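Local atomic coordinates of probable porin (Pseudomonas aeruginosa, PDB entry 2Y0H), a protein that probably forms a substrate-conducting channel across the outer membrane, as a porin of the OprD family. Residues 128-133 against 149-155; 197-203 against 235-240; 263-267 against 284-288. All blocks are in the same frame, centred on the assembly; numbering follows the deposited sequence.

Contact 1: 128-133 against 149-155; sequences QTFDGA and QLWKSRT
Strands 129-133 and 149-154 pair antiparallel, with axes 4.5 Å apart at closest approach and N-to-C directions at 145°. T129 faces R154, F130 faces S153 and D131 faces K152. A classic beta bulge follows: W151 and K152 both face D131, so G132 pairs with L150 and A133 with Q149. Backbone hydrogen bonds set this register. T129 N to R154 O is 3.1 Å and R154 N to T129 O is 2.8 Å. D131 N reaches K152 O at 2.9 Å. D131 O takes W151 N at 2.7 Å and, weakly, K152 N at 3.4 Å. A133 N to Q149 O and Q149 N to A133 O are 2.8 Å. Among side chains, D131 (chi1 m) forms a salt bridge, OD2 to R154 NH1 at 2.5 Å. Q128 NE2 donates to S153 OG at 3.1 Å. In apolar contacts, W151 (chi1 -40°) lays its six-membered ring over G132 CA, a CH-pi contact of 3.4 Å to the centroid. L150 CD1 sits over the F130 ring, 4.0 Å from its centroid. This bulged hairpin belongs to the closed barrel. Strand 178-186 follows in the sheet. P113 of strand 111-115 packs on F130 and L150, while Q128 OE1 accepts from D121 N.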
loop_
_atom_site.group_PDB
_atom_site.type_symbol
_atom_site.label_atom_id
_atom_site.label_comp_id
_atom_site.label_asym_id
_atom_site.label_seq_id
_atom_site.Cartn_x
_atom_site.Cartn_y
_atom_site.Cartn_z
ATOM N N GLN A 128 -8.878 -2.427 -0.348
ATOM C CA GLN A 128 -8.848 -3.802 -0.814
ATOM C C GLN A 128 -8.806 -4.714 0.414
ATOM O O GLN A 128 -8.144 -4.395 1.398
ATOM C CB GLN A 128 -7.593 -4.021 -1.657
ATOM C CG GLN A 128 -7.219 -5.463 -1.912
ATOM C CD GLN A 128 -5.902 -5.590 -2.701
ATOM O OE1 GLN A 128 -4.981 -4.791 -2.525
ATOM N NE2 GLN A 128 -5.827 -6.579 -3.579
ATOM N N THR A 129 -9.504 -5.841 0.367
ATOM C CA THR A 129 -9.430 -6.801 1.468
ATOM C C THR A 129 -9.028 -8.172 0.961
ATOM O O THR A 129 -9.134 -8.464 -0.232
ATOM C CB THR A 129 -10.778 -6.946 2.206
ATOM O OG1 THR A 129 -11.759 -7.465 1.306
ATOM C CG2 THR A 129 -11.257 -5.597 2.754
ATOM N N PHE A 130 -8.564 -9.014 1.876
ATOM C CA PHE A 130 -8.230 -10.397 1.561
ATOM C C PHE A 130 -8.963 -11.285 2.572
ATOM O O PHE A 130 -9.262 -10.842 3.683
ATOM C CB PHE A 130 -6.714 -10.633 1.681
ATOM C CG PHE A 130 -5.892 -9.980 0.593
ATOM C CD1 PHE A 130 -5.535 -8.637 0.677
ATOM C CD2 PHE A 130 -5.461 -10.718 -0.504
ATOM C CE1 PHE A 130 -4.798 -8.042 -0.322
ATOM C CE2 PHE A 130 -4.707 -10.125 -1.502
ATOM C CZ PHE A 130 -4.375 -8.783 -1.411
ATOM N N ASP A 131 -9.265 -12.525 2.195
ATOM C CA ASP A 131 -9.636 -13.526 3.192
ATOM C C ASP A 131 -8.431 -14.420 3.403
ATOM O O ASP A 131 -7.802 -14.859 2.436
ATOM C CB ASP A 131 -10.827 -14.373 2.754
ATOM C CG ASP A 131 -12.098 -13.561 2.599
ATOM O OD1 ASP A 131 -12.203 -12.488 3.226
ATOM O OD2 ASP A 131 -12.990 -14.002 1.849
ATOM N N GLY A 132 -8.108 -14.681 4.665
ATOM C CA GLY A 132 -7.009 -15.561 4.991
ATOM C C GLY A 132 -6.841 -15.811 6.472
ATOM O O GLY A 132 -7.724 -15.541 7.294
ATOM N N ALA A 133 -5.690 -16.360 6.811
ATOM C CA ALA A 133 -5.329 -16.575 8.198
ATOM C C ALA A 133 -3.935 -15.983 8.402
ATOM O O ALA A 133 -3.020 -16.258 7.623
ATOM C CB ALA A 133 -5.357 -18.053 8.524
ATOM N N GLN A 149 -1.674 -17.142 5.321
ATOM C CA GLN A 149 -2.115 -17.616 4.038
ATOM C C GLN A 149 -3.337 -16.814 3.649
ATOM O O GLN A 149 -4.272 -16.676 4.439
ATOM C CB GLN A 149 -2.448 -19.100 4.111
ATOM C CG GLN A 149 -2.750 -19.748 2.761
ATOM C CD GLN A 149 -3.150 -21.208 2.918
ATOM O OE1 GLN A 149 -4.256 -21.500 3.355
ATOM N NE2 GLN A 149 -2.237 -22.125 2.594
ATOM N N LEU A 150 -3.324 -16.279 2.435
ATOM C CA LEU A 150 -4.491 -15.583 1.883
ATOM C C LEU A 150 -5.138 -16.462 0.816
ATOM O O LEU A 150 -4.426 -17.103 0.017
ATOM C CB LEU A 150 -4.071 -14.237 1.280
ATOM C CG LEU A 150 -3.150 -13.366 2.137
ATOM C CD1 LEU A 150 -2.844 -12.086 1.390
ATOM C CD2 LEU A 150 -3.788 -13.061 3.503
ATOM N N TRP A 151 -6.473 -16.490 0.802
ATOM C CA TRP A 151 -7.214 -17.374 -0.094
ATOM C C TRP A 151 -7.945 -16.585 -1.170
ATOM O O TRP A 151 -8.161 -17.085 -2.274
ATOM C CB TRP A 151 -8.211 -18.248 0.673
ATOM C CG TRP A 151 -7.680 -18.756 1.970
ATOM C CD1 TRP A 151 -6.533 -19.474 2.162
ATOM C CD2 TRP A 151 -8.274 -18.592 3.265
ATOM N NE1 TRP A 151 -6.372 -19.756 3.500
ATOM C CE2 TRP A 151 -7.424 -19.223 4.198
ATOM C CE3 TRP A 151 -9.435 -17.965 3.727
ATOM C CZ2 TRP A 151 -7.693 -19.241 5.563
ATOM C CZ3 TRP A 151 -9.706 -17.995 5.085
ATOM C CH2 TRP A 151 -8.841 -18.631 5.984
ATOM N N LYS A 152 -8.333 -15.353 -0.857
ATOM C CA LYS A 152 -8.975 -14.506 -1.864
ATOM C C LYS A 152 -8.763 -13.019 -1.692
ATOM O O LYS A 152 -8.577 -12.522 -0.585
ATOM C CB LYS A 152 -10.474 -14.796 -2.005
ATOM C CG LYS A 152 -11.201 -15.144 -0.731
ATOM C CD LYS A 152 -12.712 -15.108 -0.959
ATOM C CE LYS A 152 -13.126 -15.947 -2.165
ATOM N NZ LYS A 152 -12.886 -17.402 -1.951
ATOM N N SER A 153 -8.823 -12.330 -2.823
ATOM C CA SER A 153 -8.667 -10.895 -2.905
ATOM C C SER A 153 -10.008 -10.294 -3.323
ATOM O O SER A 153 -10.649 -10.808 -4.234
ATOM C CB SER A 153 -7.591 -10.560 -3.948
ATOM O OG SER A 153 -7.506 -9.158 -4.185
ATOM N N ARG A 154 -10.422 -9.215 -2.654
ATOM C CA ARG A 154 -11.674 -8.507 -2.975
ATOM C C ARG A 154 -11.469 -7.028 -3.248
ATOM O O ARG A 154 -10.932 -6.313 -2.393
ATOM C CB ARG A 154 -12.665 -8.599 -1.819
ATOM C CG ARG A 154 -13.376 -9.916 -1.732
ATOM C CD ARG A 154 -14.604 -9.840 -0.840
ATOM N NE ARG A 154 -15.391 -11.064 -0.995
ATOM C CZ ARG A 154 -15.119 -12.187 -0.343
ATOM N NH1 ARG A 154 -14.105 -12.207 0.513
ATOM N NH2 ARG A 154 -15.859 -13.276 -0.530
ATOM N N THR A 155 -11.922 -6.566 -4.412
ATOM C CA THR A 155 -12.017 -5.124 -4.689
ATOM C C THR A 155 -13.364 -4.762 -5.314
ATOM O O THR A 155 -14.079 -5.642 -5.802
ATOM C CB THR A 155 -10.906 -4.638 -5.637
ATOM O OG1 THR A 155 -11.076 -5.259 -6.913
ATOM C CG2 THR A 155 -9.550 -5.004 -5.093
#

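Contact 2: 197-203 against 235-240; sequences YGQLKDI and DGAAIS
Strand 197-200 runs out into the loop 201-203, which meets the loop 235-240. D202 has a positive phi (68/6), and L200 O accepts I203 N at 2.8 Å. D235 to A238 form a type II' beta turn, with G236 at 57/-132 and A238 N bonded to D235 O at 2.9 Å. CA atoms of D202 and G236 lie 4.3 Å apart. The CA-to-CB bond of D235 points toward 197-203 (chi1 t), and both carboxylate oxygens accept. D235 OD1 accepts Q199 NE2 at 2.8 Å and pairs with R205 in a salt bridge. D235 OD2 accepts D202 N at 2.7 Å. The two segments belong to successive strand-ending turns on the same rim of the OprD-family beta-barrel, so these bonds tie one inter-strand connection to the next. D202 (chi1 m) accepts in return: side-chain OD1 takes A237 N at 2.9 Å and main-chain O takes I239 N at 2.9 Å. D235 N to I203 O is weak at 3.3 Å. I203 O also accepts from a water at 2.9 Å. That water accepts S240 N at 3.0 Å and S240 OG at 2.9 Å; S240 OG is bonded to R169 as well. I203 CG1 packs on I239 CG1 at 3.7 Å.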
loop_
_atom_site.group_PDB
_atom_site.type_symbol
_atom_site.label_atom_id
_atom_site.label_comp_id
_atom_site.label_asym_id
_atom_site.label_seq_id
_atom_site.Cartn_x
_atom_site.Cartn_y
_atom_site.Cartn_z
ATOM N N TYR A 197 8.829 -13.690 2.670
ATOM C CA TYR A 197 8.672 -14.628 1.570
ATOM C C TYR A 197 7.195 -14.659 1.181
ATOM O O TYR A 197 6.330 -14.859 2.033
ATOM C CB TYR A 197 9.160 -16.026 1.993
ATOM C CG TYR A 197 8.954 -17.119 0.961
ATOM C CD1 TYR A 197 9.685 -17.135 -0.220
ATOM C CD2 TYR A 197 8.021 -18.133 1.166
ATOM C CE1 TYR A 197 9.502 -18.136 -1.168
ATOM C CE2 TYR A 197 7.830 -19.148 0.220
ATOM C CZ TYR A 197 8.574 -19.138 -0.945
ATOM O OH TYR A 197 8.400 -20.129 -1.891
ATOM N N GLY A 198 6.908 -14.437 -0.096
ATOM C CA GLY A 198 5.550 -14.537 -0.608
ATOM C C GLY A 198 5.472 -15.627 -1.668
ATOM O O GLY A 198 6.325 -15.708 -2.547
ATOM N N GLN A 199 4.464 -16.483 -1.583
ATOM C CA GLN A 199 4.310 -17.540 -2.577
ATOM C C GLN A 199 2.875 -17.663 -3.032
ATOM O O GLN A 199 2.027 -18.116 -2.275
ATOM C CB GLN A 199 4.744 -18.888 -2.007
ATOM C CG GLN A 199 4.420 -20.069 -2.924
ATOM C CD GLN A 199 4.545 -21.406 -2.197
ATOM O OE1 GLN A 199 4.006 -21.575 -1.103
ATOM N NE2 GLN A 199 5.284 -22.348 -2.792
ATOM N N LEU A 200 2.601 -17.271 -4.270
ATOM C CA LEU A 200 1.290 -17.511 -4.853
ATOM C C LEU A 200 1.415 -18.886 -5.471
ATOM O O LEU A 200 2.037 -19.033 -6.525
ATOM C CB LEU A 200 0.968 -16.491 -5.943
ATOM C CG LEU A 200 -0.478 -15.997 -6.045
ATOM C CD1 LEU A 200 -0.810 -15.445 -7.438
ATOM C CD2 LEU A 200 -1.469 -17.033 -5.600
ATOM N N LYS A 201 0.846 -19.886 -4.803
ATOM C CA LYS A 201 1.063 -21.290 -5.157
ATOM C C LYS A 201 0.863 -21.576 -6.644
ATOM O O LYS A 201 -0.159 -21.222 -7.223
ATOM C CB LYS A 201 0.161 -22.208 -4.337
ATOM C CG LYS A 201 0.617 -23.676 -4.382
ATOM C CD LYS A 201 -0.383 -24.611 -3.723
ATOM C CE LYS A 201 0.174 -26.047 -3.631
ATOM N NZ LYS A 201 0.632 -26.571 -4.955
ATOM N N ASP A 202 1.858 -22.211 -7.244
ATOM C CA ASP A 202 1.872 -22.506 -8.680
ATOM C C ASP A 202 2.004 -21.328 -9.643
ATOM O O ASP A 202 1.935 -21.514 -10.853
ATOM C CB ASP A 202 0.676 -23.371 -9.073
ATOM C CG ASP A 202 0.847 -24.793 -8.635
ATOM O OD1 ASP A 202 2.016 -25.255 -8.634
ATOM O OD2 ASP A 202 -0.173 -25.427 -8.278
ATOM N N ILE A 203 2.217 -20.129 -9.124
ATOM C CA ILE A 203 2.383 -18.969 -9.999
ATOM C C ILE A 203 3.729 -18.268 -9.793
ATOM O O ILE A 203 4.552 -18.227 -10.707
ATOM C CB ILE A 203 1.199 -17.982 -9.867
ATOM C CG1 ILE A 203 -0.070 -18.662 -10.361
ATOM C CG2 ILE A 203 1.475 -16.677 -10.647
ATOM C CD1 ILE A 203 -1.340 -17.844 -10.197
ATOM N N ASP A 235 6.799 -20.306 -9.498
ATOM C CA ASP A 235 6.590 -21.303 -8.467
ATOM C C ASP A 235 5.796 -22.475 -9.031
ATOM O O ASP A 235 4.854 -22.276 -9.796
ATOM C CB ASP A 235 5.847 -20.688 -7.276
ATOM C CG ASP A 235 5.516 -21.716 -6.204
ATOM O OD1 ASP A 235 6.360 -21.948 -5.322
ATOM O OD2 ASP A 235 4.415 -22.301 -6.241
ATOM N N GLY A 236 6.175 -23.690 -8.642
ATOM C CA GLY A 236 5.398 -24.882 -8.955
ATOM C C GLY A 236 5.173 -25.084 -10.443
ATOM O O GLY A 236 6.111 -24.989 -11.231
ATOM N N ALA A 237 3.925 -25.346 -10.825
ATOM C CA ALA A 237 3.579 -25.563 -12.235
ATOM C C ALA A 237 3.751 -24.302 -13.068
ATOM O O ALA A 237 3.784 -24.367 -14.294
ATOM C CB ALA A 237 2.166 -26.095 -12.368
ATOM N N ALA A 238 3.874 -23.159 -12.403
ATOM C CA ALA A 238 4.097 -21.899 -13.109
ATOM C C ALA A 238 3.020 -21.672 -14.178
ATOM O O ALA A 238 3.318 -21.482 -15.348
ATOM C CB ALA A 238 5.494 -21.878 -13.735
ATOM N N ILE A 239 1.761 -21.696 -13.766
ATOM C CA ILE A 239 0.665 -21.708 -14.720
ATOM C C ILE A 239 0.463 -20.403 -15.485
ATOM O O ILE A 239 -0.331 -20.357 -16.416
ATOM C CB ILE A 239 -0.643 -22.124 -14.045
ATOM C CG1 ILE A 239 -0.987 -21.171 -12.883
ATOM C CG2 ILE A 239 -0.526 -23.554 -13.550
ATOM C CD1 ILE A 239 -2.222 -21.613 -12.105
ATOM N N SER A 240 1.184 -19.347 -15.112
ATOM C CA SER A 240 1.034 -18.075 -15.809
ATOM C C SER A 240 2.270 -17.776 -16.640
ATOM O O SER A 240 2.409 -16.690 -17.186
ATOM C CB SER A 240 0.708 -16.920 -14.839
ATOM O OG SER A 240 1.873 -16.290 -14.325
HETATM O O HOH W 1 3.550 -18.494 -13.454
#

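Contact 3: 263-267 against 284-288; sequences IGVQK and YVANL
Here a loop folded into the barrel meets the barrel wall. Residues 263-267 are extended in strand 259-269. Segment 284-288 belongs to the long loop between that strand and strand 300-309, and V285 to L288 form a type I beta turn with A286 at -47/-50 and N287 at -93/22. The nearest CA atoms, those of G264 and A286, are 6.0 Å apart. Side chains alternate along the strand: the CA-to-CB bond of V265 points away from the loop and that of Q266 toward it. Q266 is extended through chi1 (-175°) and chi2 (157°), with chi3 at -68°. This brings Q266 OE1 to 3.1 Å from V285 CB, while NE2 donates to F294 O. The CA-to-CB bonds of V285, A286 and N287 point toward the strand. N287 has chi1 -71° (m) and chi2 -1°, so its amide lies by the wall. N287 OD1 is 3.6 Å from G264 CA, where a CB would clash with it, and accepts from Q303. N287 ND2 is 3.6 Å from Q266 CB and donates to S301 OG. A286 N is held by N249 of the neighbouring strand 244-256. The only hydrogen bond between the segments runs from N287 N to Q266 OE1, at 2.9 Å.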
loop_
_atom_site.group_PDB
_atom_site.type_symbol
_atom_site.label_atom_id
_atom_site.label_comp_id
_atom_site.label_asym_id
_atom_site.label_seq_id
_atom_site.Cartn_x
_atom_site.Cartn_y
_atom_site.Cartn_z
ATOM N N ILE A 263 15.311 11.523 -1.785
ATOM C CA ILE A 263 15.729 10.972 -3.063
ATOM C C ILE A 263 15.426 9.475 -3.071
ATOM O O ILE A 263 15.673 8.763 -2.088
ATOM C CB ILE A 263 17.249 11.117 -3.299
ATOM C CG1 ILE A 263 17.703 12.551 -3.060
ATOM C CG2 ILE A 263 17.614 10.719 -4.714
ATOM C CD1 ILE A 263 19.074 12.829 -3.628
ATOM N N GLY A 264 14.891 9.010 -4.188
ATOM C CA GLY A 264 14.623 7.607 -4.381
ATOM C C GLY A 264 15.252 7.109 -5.661
ATOM O O GLY A 264 15.306 7.829 -6.671
ATOM N N VAL A 265 15.759 5.885 -5.611
ATOM C CA VAL A 265 16.238 5.204 -6.801
ATOM C C VAL A 265 15.595 3.825 -6.840
ATOM O O VAL A 265 15.375 3.207 -5.799
ATOM C CB VAL A 265 17.788 5.049 -6.821
ATOM C CG1 VAL A 265 18.452 6.389 -6.941
ATOM C CG2 VAL A 265 18.279 4.327 -5.568
ATOM N N GLN A 266 15.325 3.337 -8.044
ATOM C CA GLN A 266 14.584 2.095 -8.230
ATOM C C GLN A 266 15.023 1.486 -9.552
ATOM O O GLN A 266 15.187 2.192 -10.552
ATOM C CB GLN A 266 13.077 2.388 -8.244
ATOM C CG GLN A 266 12.144 1.173 -8.302
ATOM C CD GLN A 266 10.760 1.510 -7.761
ATOM O OE1 GLN A 266 10.598 1.752 -6.553
ATOM N NE2 GLN A 266 9.758 1.569 -8.651
ATOM N N LYS A 267 15.195 0.174 -9.560
ATOM C CA LYS A 267 15.707 -0.506 -10.732
ATOM C C LYS A 267 15.062 -1.896 -10.908
ATOM O O LYS A 267 15.169 -2.754 -10.040
ATOM C CB LYS A 267 17.226 -0.601 -10.603
ATOM C CG LYS A 267 17.953 -1.214 -11.774
ATOM C CD LYS A 267 19.477 -1.132 -11.563
ATOM C CE LYS A 267 19.986 0.326 -11.471
ATOM N NZ LYS A 267 19.687 1.036 -10.172
ATOM N N TYR A 284 5.288 -2.534 -2.817
ATOM C CA TYR A 284 5.992 -1.931 -1.698
ATOM C C TYR A 284 7.351 -1.372 -2.161
ATOM O O TYR A 284 8.398 -1.952 -1.884
ATOM C CB TYR A 284 6.166 -2.987 -0.600
ATOM C CG TYR A 284 6.638 -2.433 0.721
ATOM C CD1 TYR A 284 5.864 -1.520 1.426
ATOM C CD2 TYR A 284 7.867 -2.809 1.254
ATOM C CE1 TYR A 284 6.301 -1.001 2.643
ATOM C CE2 TYR A 284 8.309 -2.303 2.470
ATOM C CZ TYR A 284 7.526 -1.401 3.156
ATOM O OH TYR A 284 7.963 -0.896 4.360
ATOM N N VAL A 285 7.316 -0.256 -2.890
ATOM C CA VAL A 285 8.495 0.265 -3.571
ATOM C C VAL A 285 8.714 1.760 -3.365
ATOM O O VAL A 285 7.766 2.536 -3.302
ATOM C CB VAL A 285 8.451 -0.019 -5.089
ATOM C CG1 VAL A 285 8.274 -1.515 -5.347
ATOM C CG2 VAL A 285 7.353 0.795 -5.774
ATOM N N ALA A 286 9.983 2.143 -3.269
ATOM C CA ALA A 286 10.394 3.538 -3.102
ATOM C C ALA A 286 9.717 4.527 -4.050
ATOM O O ALA A 286 9.200 5.541 -3.614
ATOM C CB ALA A 286 11.909 3.650 -3.226
ATOM N N ASN A 287 9.724 4.237 -5.343
ATOM C CA ASN A 287 9.255 5.209 -6.327
ATOM C C ASN A 287 7.776 5.085 -6.708
ATOM O O ASN A 287 7.348 5.559 -7.765
ATOM C CB ASN A 287 10.173 5.218 -7.555
ATOM C CG ASN A 287 11.528 5.847 -7.248
ATOM O OD1 ASN A 287 11.761 6.279 -6.121
ATOM N ND2 ASN A 287 12.426 5.901 -8.244
ATOM N N LEU A 288 6.998 4.459 -5.833
ATOM C CA LEU A 288 5.563 4.373 -6.026
ATOM C C LEU A 288 4.954 5.763 -6.109
ATOM O O LEU A 288 5.234 6.607 -5.273
ATOM C CB LEU A 288 4.918 3.612 -4.861
ATOM C CG LEU A 288 3.389 3.680 -4.882
ATOM C CD1 LEU A 288 2.877 2.704 -5.913
ATOM C CD2 LEU A 288 2.793 3.393 -3.510
#

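How the contacts relate
All three contacts reach the same closed antiparallel barrel sheet and follow in series along the chain. Contact 1 pairs neighbouring strands, 129-137 and 143-154. Contact 2 joins the end of strand 191-200 to the loop after strand 221-234. Contact 3 fixes a loop against strand 259-269. Centres of contacts 1 and 2 are about 17 Å apart, on the same side of the chain's centre. Contact 3 lies about 26 Å from contact 1, across the chain's centre, and about 25 Å from contact 2, centre to centre. None touch. N179 of strand 178-186 bonds Q149 of contact 1 and Q199 of contact 2. Wall, rim and inward loop are thus tied, consistent with a porin channel narrowed by that loop.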